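Local coordinates for cell division control protein 45 cdc45 putative (Entamoeba histolytica, PDB 6CC2) that probably acts in eukaryotic DNA replication as the Cdc45 subunit of the Cdc45-MCM-GINS replicative helicase, as its relatives do, at residues 242-245 / 251-254; 231-236 / 340-345; 347-352 / 388-393. All coordinates share one frame; numbering follows the deposited sequence.

Helix 219-233 ends inside 231-236, the first segment of contact 2. The chain then makes strand 237-238 and a loop, and contact 1 pins that loop (242-245) to the start of strand 251-257. This short closure is nested inside the much longer loop that contact 2 closes when strand 338-344 arrives with residues 340-345. Contact 3 follows in series and crosses neither: the loop 347-352 leaves that strand, and the chain passes through helices 354-364 and 374-385 before 388-393 meets it. Contacts 1 and 2 share one small mixed sheet, with strands 251-257 and 338-344 antiparallel neighbours; contact 3 joins the sheet's exit loop to the start of helix 393-417.

Contact 1: residues 242-245 / 251-254; sequences DLLQ and MCVK
The ammonium of K254 donates to the backbone carbonyl of D242, NZ to O 2.8 Å, and also to the carbonyl of I240, so two main-chain oxygens hold the charge of a buried lysine. K254 lies on strand 251-257, the middle strand of a three-stranded mixed sheet, and the loop it grips is the one that leads from the parallel neighbour 237-238 back into this strand. The donor stands tilted 29° from the D242 carbonyl plane. It gets there by a bend in the chain (chi3 -88°) that carries NZ back to the loop, while the aliphatic part fills an apolar role: CD lies 3.9 Å from L244 CD2. A lysine suits this place because it combines greasy length with a donor tip. L244 turns its whole isopropyl fork to the strand, with CD1 3.7 Å and CD2 3.8 Å from C252 SG, a small polarisable sulfur that packs well against methyls. Y350 covers both of these side chains, and L238 adds to the apolar surround. On the other face of the strand V253 packs against helix 219-233. The loop is shaped by an Asx turn, which D242 suits as a short acceptor: L244 N donates to D242 OD1 at 2.8 Å, meeting the oxygen on its anti side, 28° out of the carboxylate plane.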
loop_
_atom_site.group_PDB
_atom_site.type_symbol
_atom_site.label_atom_id
_atom_site.label_comp_id
_atom_site.label_asym_id
_atom_site.label_seq_id
_atom_site.Cartn_x
_atom_site.Cartn_y
_atom_site.Cartn_z
ATOM N N ASP A 242 -1.138 -28.387 -3.388
ATOM C CA ASP A 242 -2.263 -28.429 -4.306
ATOM C C ASP A 242 -2.074 -27.416 -5.424
ATOM O O ASP A 242 -1.876 -26.226 -5.172
ATOM C CB ASP A 242 -3.567 -28.143 -3.547
ATOM C CG ASP A 242 -4.793 -28.639 -4.278
ATOM O OD1 ASP A 242 -4.816 -28.592 -5.528
ATOM O OD2 ASP A 242 -5.736 -29.088 -3.593
ATOM N N LEU A 243 -2.149 -27.887 -6.669
ATOM C CA LEU A 243 -2.008 -27.005 -7.824
ATOM C C LEU A 243 -3.347 -26.496 -8.342
ATOM O O LEU A 243 -3.371 -25.730 -9.308
ATOM C CB LEU A 243 -1.240 -27.716 -8.940
ATOM C CG LEU A 243 0.236 -27.981 -8.617
ATOM C CD1 LEU A 243 0.871 -28.876 -9.675
ATOM C CD2 LEU A 243 1.025 -26.678 -8.474
ATOM N N LEU A 244 -4.452 -26.905 -7.721
ATOM C CA LEU A 244 -5.770 -26.295 -7.888
ATOM C C LEU A 244 -6.444 -26.646 -9.204
ATOM O O LEU A 244 -7.497 -26.073 -9.525
ATOM C CB LEU A 244 -5.697 -24.762 -7.760
ATOM C CG LEU A 244 -4.959 -24.228 -6.538
ATOM C CD1 LEU A 244 -5.011 -22.688 -6.533
ATOM C CD2 LEU A 244 -5.542 -24.784 -5.249
ATOM N N GLN A 245 -5.890 -27.584 -9.973
ATOM C CA GLN A 245 -6.452 -27.896 -11.284
ATOM C C GLN A 245 -7.785 -28.631 -11.187
ATOM O O GLN A 245 -8.522 -28.680 -12.178
ATOM C CB GLN A 245 -5.455 -28.727 -12.093
ATOM C CG GLN A 245 -4.086 -28.078 -12.241
ATOM C CD GLN A 245 -4.157 -26.703 -12.886
ATOM O OE1 GLN A 245 -3.820 -25.691 -12.264
ATOM N NE2 GLN A 245 -4.595 -26.660 -14.139
HETATM N N MSE A 251 -13.177 -19.451 -6.814
HETATM C CA MSE A 251 -12.153 -18.905 -5.934
HETATM C C MSE A 251 -11.822 -20.011 -4.939
HETATM O O MSE A 251 -12.639 -20.916 -4.732
HETATM C CB MSE A 251 -12.632 -17.642 -5.216
HETATM C CG MSE A 251 -12.936 -16.465 -6.155
HETATM SE SE MSE A 251 -13.945 -15.000 -5.312
HETATM C CE MSE A 251 -15.681 -15.845 -5.209
ATOM N N CYS A 252 -10.645 -19.938 -4.313
ATOM C CA CYS A 252 -10.270 -20.928 -3.311
ATOM C C CYS A 252 -9.146 -20.367 -2.455
ATOM O O CYS A 252 -8.614 -19.293 -2.721
ATOM C CB CYS A 252 -9.860 -22.242 -3.971
ATOM S SG CYS A 252 -8.295 -22.129 -4.855
ATOM N N VAL A 253 -8.785 -21.131 -1.421
ATOM C CA VAL A 253 -7.718 -20.776 -0.493
ATOM C C VAL A 253 -6.807 -21.977 -0.337
ATOM O O VAL A 253 -7.282 -23.104 -0.152
ATOM C CB VAL A 253 -8.285 -20.366 0.882
ATOM C CG1 VAL A 253 -7.165 -20.187 1.892
ATOM C CG2 VAL A 253 -9.094 -19.101 0.758
ATOM N N LYS A 254 -5.497 -21.740 -0.370
ATOM C CA LYS A 254 -4.544 -22.798 -0.067
ATOM C C LYS A 254 -3.388 -22.214 0.731
ATOM O O LYS A 254 -3.064 -21.031 0.595
ATOM C CB LYS A 254 -4.004 -23.498 -1.319
ATOM C CG LYS A 254 -3.243 -22.625 -2.256
ATOM C CD LYS A 254 -2.459 -23.460 -3.275
ATOM C CE LYS A 254 -1.086 -23.821 -2.754
ATOM N NZ LYS A 254 -0.226 -24.426 -3.808
#

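Contact 2: residues 231-236 / 340-345; sequences DNLQLE and PSFFKK
F342 reaches from strand 338-344, an edge of the three-stranded mixed sheet, to the C-terminal end of helix 219-233, where L233 and L235 receive its ring. Its CB leaves the strand without aiming at the helix; it is the next bond, with CG anti to the backbone N (chi1 -171°), that swings the ring across. Beyond CG the two edges of the ring part company. CD2 passes V253 of the neighbouring strand, whereas CE1 runs by the side chain of selenomethionine M251 on that same strand, and A205 of helix 199-213 adds a further apolar neighbour. CE2 lies 4.4 Å from L235 CD1, which approaches obliquely. At the tip, CZ meets L233 CD1 at 4.1 Å, the methyl standing at the ring edge near its plane, with the two side chains crossing at about a right angle. Phenylalanine suits the position because a long, flat apolar group can bridge from strand to helix end, and the leucines offer branched methyls to meet it.

The way the helix stops is consistent with both leucines pointing to the strand. Q234 has positive phi and is the C-prime residue of a Schellman motif, with L235 N bonded to I230 O; its own backbone N reaches D231 O only weakly, at 3.4 Å. The chain thus turns between L233 and L235, and Q234 is left on the exposed side. Its long side chain folds back, and the amide adds a bond to the turn: Q234 NE2 donates to D231 O at 2.8 Å, lying in the carbonyl plane on a lone pair of that oxygen, with an N-H...O angle of 154°.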
loop_
_atom_site.group_PDB
_atom_site.type_symbol
_atom_site.label_atom_id
_atom_site.label_comp_id
_atom_site.label_asym_id
_atom_site.label_seq_id
_atom_site.Cartn_x
_atom_site.Cartn_y
_atom_site.Cartn_z
ATOM N N ASP A 231 -15.367 -18.806 5.612
ATOM C CA ASP A 231 -16.629 -19.114 6.248
ATOM C C ASP A 231 -17.798 -18.710 5.354
ATOM O O ASP A 231 -18.757 -19.467 5.197
ATOM C CB ASP A 231 -16.737 -18.398 7.601
ATOM C CG ASP A 231 -15.828 -19.007 8.679
ATOM O OD1 ASP A 231 -15.222 -20.065 8.441
ATOM O OD2 ASP A 231 -15.722 -18.413 9.774
ATOM N N ASN A 232 -17.731 -17.512 4.763
ATOM C CA ASN A 232 -18.885 -17.040 4.005
ATOM C C ASN A 232 -19.006 -17.711 2.637
ATOM O O ASN A 232 -20.132 -17.836 2.114
ATOM C CB ASN A 232 -18.829 -15.530 3.846
ATOM C CG ASN A 232 -19.292 -14.808 5.093
ATOM O OD1 ASN A 232 -20.489 -14.630 5.312
ATOM N ND2 ASN A 232 -18.341 -14.411 5.934
ATOM N N LEU A 233 -17.903 -18.159 2.065
ATOM C CA LEU A 233 -17.915 -18.889 0.806
ATOM C C LEU A 233 -17.876 -20.393 0.996
ATOM O O LEU A 233 -17.908 -21.126 0.003
ATOM C CB LEU A 233 -16.741 -18.462 -0.070
ATOM C CG LEU A 233 -16.774 -17.011 -0.576
ATOM C CD1 LEU A 233 -15.501 -16.635 -1.251
ATOM C CD2 LEU A 233 -17.945 -16.831 -1.526
ATOM N N GLN A 234 -17.844 -20.869 2.244
ATOM C CA GLN A 234 -17.816 -22.293 2.564
ATOM C C GLN A 234 -16.684 -23.014 1.825
ATOM O O GLN A 234 -16.873 -24.064 1.206
ATOM C CB GLN A 234 -19.178 -22.933 2.272
ATOM C CG GLN A 234 -20.247 -22.528 3.264
ATOM C CD GLN A 234 -19.954 -23.027 4.672
ATOM O OE1 GLN A 234 -20.013 -24.214 4.939
ATOM N NE2 GLN A 234 -19.603 -22.105 5.567
ATOM N N LEU A 235 -15.493 -22.457 1.925
ATOM C CA LEU A 235 -14.305 -23.036 1.323
ATOM C C LEU A 235 -13.550 -23.886 2.347
ATOM O O LEU A 235 -13.855 -23.894 3.542
ATOM C CB LEU A 235 -13.394 -21.950 0.770
ATOM C CG LEU A 235 -14.004 -21.031 -0.300
ATOM C CD1 LEU A 235 -13.059 -19.906 -0.634
ATOM C CD2 LEU A 235 -14.364 -21.840 -1.532
ATOM N N GLU A 236 -12.592 -24.648 1.844
ATOM C CA GLU A 236 -11.631 -25.376 2.662
ATOM C C GLU A 236 -10.230 -24.873 2.329
ATOM O O GLU A 236 -9.944 -24.512 1.183
ATOM C CB GLU A 236 -11.715 -26.881 2.419
ATOM C CG GLU A 236 -13.029 -27.511 2.859
ATOM C CD GLU A 236 -13.084 -28.999 2.575
ATOM O OE1 GLU A 236 -12.208 -29.496 1.833
ATOM O OE2 GLU A 236 -14.001 -29.673 3.095
ATOM N N PRO A 340 -2.028 -18.667 4.328
ATOM C CA PRO A 340 -2.980 -18.978 3.255
ATOM C C PRO A 340 -3.036 -17.860 2.226
ATOM O O PRO A 340 -2.952 -16.680 2.558
ATOM C CB PRO A 340 -4.317 -19.133 3.998
ATOM C CG PRO A 340 -4.163 -18.312 5.241
ATOM C CD PRO A 340 -2.695 -18.495 5.632
ATOM N N SER A 341 -3.138 -18.252 0.967
ATOM C CA SER A 341 -3.366 -17.356 -0.157
ATOM C C SER A 341 -4.782 -17.566 -0.689
ATOM O O SER A 341 -5.270 -18.703 -0.749
ATOM C CB SER A 341 -2.371 -17.618 -1.286
ATOM O OG SER A 341 -1.119 -17.023 -1.045
ATOM N N PHE A 342 -5.418 -16.471 -1.087
ATOM C CA PHE A 342 -6.750 -16.488 -1.709
ATOM C C PHE A 342 -6.563 -16.361 -3.218
ATOM O O PHE A 342 -5.846 -15.471 -3.685
ATOM C CB PHE A 342 -7.580 -15.328 -1.138
ATOM C CG PHE A 342 -9.017 -15.358 -1.514
ATOM C CD1 PHE A 342 -9.428 -14.891 -2.740
ATOM C CD2 PHE A 342 -9.965 -15.867 -0.633
ATOM C CE1 PHE A 342 -10.773 -14.935 -3.107
ATOM C CE2 PHE A 342 -11.291 -15.932 -0.987
ATOM C CZ PHE A 342 -11.705 -15.447 -2.223
ATOM N N PHE A 343 -7.190 -17.254 -3.975
ATOM C CA PHE A 343 -6.994 -17.334 -5.411
ATOM C C PHE A 343 -8.315 -17.148 -6.157
ATOM O O PHE A 343 -9.376 -17.548 -5.680
ATOM C CB PHE A 343 -6.414 -18.698 -5.843
ATOM C CG PHE A 343 -4.974 -18.912 -5.470
ATOM C CD1 PHE A 343 -4.622 -19.368 -4.208
ATOM C CD2 PHE A 343 -3.961 -18.710 -6.406
ATOM C CE1 PHE A 343 -3.296 -19.592 -3.879
ATOM C CE2 PHE A 343 -2.646 -18.922 -6.086
ATOM C CZ PHE A 343 -2.301 -19.377 -4.821
ATOM N N LYS A 344 -8.241 -16.546 -7.338
ATOM C CA LYS A 344 -9.365 -16.522 -8.264
ATOM C C LYS A 344 -8.907 -17.117 -9.593
ATOM O O LYS A 344 -7.813 -16.800 -10.073
ATOM C CB LYS A 344 -9.879 -15.093 -8.467
ATOM C CG LYS A 344 -11.001 -14.998 -9.508
ATOM C CD LYS A 344 -11.437 -13.563 -9.715
ATOM C CE LYS A 344 -12.357 -13.451 -10.942
ATOM N NZ LYS A 344 -13.567 -14.267 -10.800
ATOM N N LYS A 345 -9.749 -17.983 -10.172
ATOM C CA LYS A 345 -9.446 -18.607 -11.453
ATOM C C LYS A 345 -9.758 -17.654 -12.605
ATOM O O LYS A 345 -10.833 -17.055 -12.653
ATOM C CB LYS A 345 -10.253 -19.889 -11.611
ATOM C CG LYS A 345 -9.748 -20.810 -12.708
ATOM C CD LYS A 345 -10.552 -22.096 -12.737
ATOM C CE LYS A 345 -9.956 -23.118 -13.683
ATOM N NZ LYS A 345 -10.765 -24.369 -13.693
#

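Contact 3: residues 347-352 / 388-393; sequences GMDYSI and TTAEPY
D349 is the first residue of 347-352 to touch the other loop: its OD2 lies 3.6 Å from the methyl CB of A390. The first torsion (chi1 -177°) points the carboxylate away from its own main-chain N and toward A390, while its other oxygen is kept for its own loop. Y350 turns to the sheet instead, and its hydroxyl is hydrogen-bonded to T249 O. S351 comes next and completes an Asx turn, its backbone N donating to D349 OD1 at 2.8 Å and nearly in line with the C-O bond. The serine hydroxyl adds a second bond, OG to the same OD1 at 2.6 Å, this time on the syn lone pair, so two donors fix the rotation of the carboxylate. Aspartate and serine suit such a turn, both being short and polar; S351 OG is also bonded to K311 NZ, whose charge may polarise the hydroxyl. This loop leads from strand 338-344 into helix 354-364, and I352, just before the helix, supplies the apolar half of the contact. Its chain is fully extended at chi2 (179°), which pushes CD1 out to lie 3.8 Å from A390 CB and 4.0 Å from Y393 CD2, oblique to the tyrosine ring. A390 suits its place as a small methyl shared by D349 and I352, and its carbonyl O accepts from Y393 N at 3.0 Å.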
loop_
_atom_site.group_PDB
_atom_site.type_symbol
_atom_site.label_atom_id
_atom_site.label_comp_id
_atom_site.label_asym_id
_atom_site.label_seq_id
_atom_site.Cartn_x
_atom_site.Cartn_y
_atom_site.Cartn_z
ATOM N N GLY A 347 -9.906 -18.049 -16.524
ATOM C CA GLY A 347 -9.847 -19.066 -17.559
ATOM C C GLY A 347 -9.333 -20.371 -16.978
ATOM O O GLY A 347 -9.957 -20.963 -16.094
HETATM N N MSE A 348 -8.176 -20.827 -17.456
HETATM C CA MSE A 348 -7.578 -22.058 -16.976
HETATM C C MSE A 348 -6.444 -21.789 -15.982
HETATM O O MSE A 348 -5.797 -22.707 -15.500
HETATM C CB MSE A 348 -7.037 -22.881 -18.145
HETATM C CG MSE A 348 -8.117 -23.455 -19.054
HETATM SE SE MSE A 348 -9.257 -24.748 -18.136
HETATM C CE MSE A 348 -7.903 -26.081 -17.686
ATOM N N ASP A 349 -6.217 -20.518 -15.688
ATOM C CA ASP A 349 -5.068 -20.066 -14.898
ATOM C C ASP A 349 -5.522 -19.829 -13.461
ATOM O O ASP A 349 -6.329 -18.932 -13.197
ATOM C CB ASP A 349 -4.490 -18.795 -15.513
ATOM C CG ASP A 349 -3.251 -18.293 -14.801
ATOM O OD1 ASP A 349 -2.953 -18.759 -13.684
ATOM O OD2 ASP A 349 -2.567 -17.409 -15.367
ATOM N N TYR A 350 -5.002 -20.637 -12.537
ATOM C CA TYR A 350 -5.270 -20.504 -11.102
ATOM C C TYR A 350 -4.017 -20.103 -10.332
ATOM O O TYR A 350 -3.888 -20.384 -9.137
ATOM C CB TYR A 350 -5.859 -21.802 -10.535
ATOM C CG TYR A 350 -7.132 -21.645 -9.737
ATOM C CD1 TYR A 350 -7.315 -20.567 -8.866
ATOM C CD2 TYR A 350 -8.152 -22.577 -9.846
ATOM C CE1 TYR A 350 -8.494 -20.428 -8.149
ATOM C CE2 TYR A 350 -9.331 -22.457 -9.132
ATOM C CZ TYR A 350 -9.490 -21.384 -8.273
ATOM O OH TYR A 350 -10.674 -21.272 -7.552
ATOM N N SER A 351 -3.090 -19.409 -10.990
ATOM C CA SER A 351 -1.806 -19.079 -10.382
ATOM C C SER A 351 -1.748 -17.679 -9.777
ATOM O O SER A 351 -0.731 -17.325 -9.179
ATOM C CB SER A 351 -0.679 -19.222 -11.431
ATOM O OG SER A 351 -0.744 -18.182 -12.405
ATOM N N ILE A 352 -2.816 -16.893 -9.879
ATOM C CA ILE A 352 -2.815 -15.525 -9.388
ATOM C C ILE A 352 -3.542 -15.482 -8.046
ATOM O O ILE A 352 -4.778 -15.623 -7.991
ATOM C CB ILE A 352 -3.467 -14.567 -10.396
ATOM C CG1 ILE A 352 -2.722 -14.594 -11.736
ATOM C CG2 ILE A 352 -3.468 -13.158 -9.819
ATOM C CD1 ILE A 352 -3.312 -13.687 -12.809
ATOM N N THR A 388 -11.220 -9.523 -15.575
ATOM C CA THR A 388 -11.739 -10.882 -15.539
ATOM C C THR A 388 -10.829 -11.859 -16.259
ATOM O O THR A 388 -11.196 -13.017 -16.415
ATOM C CB THR A 388 -13.142 -10.934 -16.146
ATOM O OG1 THR A 388 -13.067 -10.540 -17.513
ATOM C CG2 THR A 388 -14.085 -9.997 -15.386
ATOM N N THR A 389 -9.637 -11.424 -16.667
ATOM C CA THR A 389 -8.677 -12.264 -17.360
ATOM C C THR A 389 -7.315 -12.156 -16.668
ATOM O O THR A 389 -7.053 -11.228 -15.910
ATOM C CB THR A 389 -8.572 -11.866 -18.830
ATOM O OG1 THR A 389 -8.201 -10.486 -18.927
ATOM C CG2 THR A 389 -9.920 -12.058 -19.538
ATOM N N ALA A 390 -6.437 -13.111 -16.966
ATOM C CA ALA A 390 -5.113 -13.146 -16.337
ATOM C C ALA A 390 -4.116 -12.246 -17.044
ATOM O O ALA A 390 -3.259 -11.634 -16.394
ATOM C CB ALA A 390 -4.579 -14.578 -16.318
ATOM N N GLU A 391 -4.221 -12.125 -18.356
ATOM C CA GLU A 391 -3.192 -11.443 -19.128
ATOM C C GLU A 391 -2.928 -10.011 -18.682
ATOM O O GLU A 391 -1.753 -9.606 -18.680
ATOM C CB GLU A 391 -3.581 -11.470 -20.614
ATOM C CG GLU A 391 -3.498 -12.849 -21.272
ATOM C CD GLU A 391 -4.635 -13.798 -20.896
ATOM O OE1 GLU A 391 -5.675 -13.358 -20.356
ATOM O OE2 GLU A 391 -4.490 -15.010 -21.161
ATOM N N PRO A 392 -3.924 -9.207 -18.297
ATOM C CA PRO A 392 -3.605 -7.838 -17.871
ATOM C C PRO A 392 -2.619 -7.782 -16.717
ATOM O O PRO A 392 -1.876 -6.801 -16.583
ATOM C CB PRO A 392 -4.979 -7.267 -17.483
ATOM C CG PRO A 392 -5.950 -8.037 -18.370
ATOM C CD PRO A 392 -5.382 -9.433 -18.418
ATOM N N TYR A 393 -2.625 -8.783 -15.834
ATOM C CA TYR A 393 -1.753 -8.742 -14.672
ATOM C C TYR A 393 -0.281 -8.836 -15.049
ATOM O O TYR A 393 0.571 -8.431 -14.255
ATOM C CB TYR A 393 -2.105 -9.870 -13.698
ATOM C CG TYR A 393 -3.293 -9.510 -12.813
ATOM C CD1 TYR A 393 -3.119 -8.725 -11.686
ATOM C CD2 TYR A 393 -4.573 -9.948 -13.124
ATOM C CE1 TYR A 393 -4.178 -8.380 -10.884
ATOM C CE2 TYR A 393 -5.649 -9.601 -12.345
ATOM C CZ TYR A 393 -5.447 -8.816 -11.218
ATOM O OH TYR A 393 -6.514 -8.474 -10.433
#